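Putative cytoplasmic protein (PDB 2GK3) is of unknown function but assembles into a hexamer and belongs to the class I glutamine amidotransferase-like family. Local coordinates at the interface of chains A and B. Sequence-based numbering; all coordinates share one arbitrary frame. Chains: chain A/B, putative cytoplasmic protein.

The interface of chains A and B. Residues chain A 95, 99-100; chain B 24, 35-38.
A:Tyr99 and B:Lys37 bury the most surface in this patch, 77 and 65 Å² respectively. A:Tyr99 lies in the loop that follows helix 95-98. B:Lys37 stands on strand 31-40. The two side chains run antiparallel, each pointing toward the other's backbone. The lysine chain is extended, with CG anti to the backbone N (chi1 -169°), and this stretches it along one face of the tyrosine ring. Its CD and CE methylenes lie over the CE2 and CD2 side of that face, and CE comes within 3.6 Å of A:Tyr99 CD2. The amine goes further, to the CB end of the ring. There B:Lys37 NZ sits over the same face, 3.9 Å from the centroid of the A:Tyr99 ring and offset toward the rim, as a cation-pi contact. B:Met24, a selenomethionine on strand 19-28, points back against the tyrosine. Its methyl CE meets the CE1 rim, on the same side of the ring plane as the lysine, 3.5 Å from A:Tyr99 CE1.

The phenol oxygen is held at the far end of the ring. A:Tyr99 OH hydrogen-bonds B:Ser35 OG at 2.9 Å, and either hydroxyl could be the donor. With chi1 at 60°, B:Ser35 OG is tucked in between the two backbone branches and faces the phenol. A water also links A:Tyr99 OH to the backbone carbonyl of B:Ser36. These two links tie the phenol to adjacent residues of one strand.

A:Asn95 starts helix 95-98 and crosses the lysine chain nearer its root. Its OD1 lies 3.8 Å from B:Lys37 CG, a packing contact. Its amide ND2 binds a second water at 2.9 Å, which also bonds B:Tyr38 O and, at a longer distance, B:Tyr38 N.

The patch docks the start of helix 95-98 and the loop after it on strands 19-28 and 31-40 of the neighbour. The two-fold repeats it with the chains exchanged, so it contributes twice to this pairing of subunits within the hexamer.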
# COMPACT_ATOMS: atom_id res chain seq x y z
N ASN A 95 -4.52 -17.70 10.93
CA ASN A 95 -5.43 -17.62 9.79
C ASN A 95 -6.78 -18.30 10.01
O ASN A 95 -7.82 -17.78 9.58
CB ASN A 95 -4.73 -18.09 8.51
CG ASN A 95 -3.46 -17.29 8.21
OD1 ASN A 95 -3.36 -16.11 8.59
ND2 ASN A 95 -2.49 -17.92 7.55
N TYR A 99 -9.43 -15.40 9.57
CA TYR A 99 -10.09 -15.49 8.28
C TYR A 99 -11.07 -16.63 8.18
O TYR A 99 -12.13 -16.46 7.58
CB TYR A 99 -9.08 -15.59 7.13
CG TYR A 99 -8.09 -14.47 7.13
CD1 TYR A 99 -8.42 -13.21 6.61
CD2 TYR A 99 -6.82 -14.66 7.66
CE1 TYR A 99 -7.49 -12.17 6.62
CE2 TYR A 99 -5.89 -13.65 7.67
CZ TYR A 99 -6.23 -12.40 7.14
OH TYR A 99 -5.30 -11.40 7.17
N GLN A 100 -10.73 -17.78 8.76
CA GLN A 100 -11.54 -19.00 8.59
C GLN A 100 -12.68 -19.10 9.60
O GLN A 100 -13.55 -19.96 9.48
CB GLN A 100 -10.67 -20.26 8.61
CG GLN A 100 -9.53 -20.28 7.60
CD GLN A 100 -9.98 -19.83 6.22
OE1 GLN A 100 -10.89 -20.42 5.64
NE2 GLN A 100 -9.37 -18.76 5.70
N MSE B 24 -3.04 -6.93 3.54
CA MSE B 24 -4.38 -6.35 3.44
C MSE B 24 -4.46 -5.08 4.23
O MSE B 24 -4.08 -5.04 5.39
CB MSE B 24 -5.45 -7.27 4.02
CG MSE B 24 -5.57 -8.58 3.37
SE MSE B 24 -7.14 -9.50 3.99
CE MSE B 24 -6.54 -11.24 3.35
N SER B 35 -3.63 -6.35 8.08
CA SER B 35 -3.35 -7.73 8.44
C SER B 35 -2.58 -8.35 7.29
O SER B 35 -2.86 -8.06 6.12
CB SER B 35 -4.63 -8.51 8.69
OG SER B 35 -5.45 -8.52 7.54
N SER B 36 -1.63 -9.22 7.61
CA SER B 36 -0.83 -9.86 6.60
C SER B 36 -0.87 -11.38 6.74
O SER B 36 -1.09 -11.90 7.84
CB SER B 36 0.59 -9.30 6.62
OG SER B 36 0.58 -7.90 6.44
N LYS B 37 -0.63 -12.08 5.64
CA LYS B 37 -1.01 -13.48 5.51
C LYS B 37 -0.14 -14.17 4.46
O LYS B 37 -0.14 -13.77 3.30
CB LYS B 37 -2.46 -13.50 5.05
CG LYS B 37 -3.17 -14.79 5.08
CD LYS B 37 -4.49 -14.65 4.37
CE LYS B 37 -5.34 -15.88 4.62
NZ LYS B 37 -6.70 -15.75 4.04
N TYR B 38 0.62 -15.19 4.85
CA TYR B 38 1.28 -16.05 3.88
C TYR B 38 0.39 -17.26 3.57
O TYR B 38 -0.38 -17.72 4.42
CB TYR B 38 2.65 -16.49 4.38
CG TYR B 38 3.33 -17.52 3.52
CD1 TYR B 38 4.13 -17.14 2.44
CD2 TYR B 38 3.21 -18.90 3.79
CE1 TYR B 38 4.77 -18.08 1.66
CE2 TYR B 38 3.83 -19.85 3.01
CZ TYR B 38 4.61 -19.43 1.95
OH TYR B 38 5.27 -20.36 1.17
O HOH W 1 -3.46 -11.84 8.84
O HOH W 2 0.29 -17.33 7.33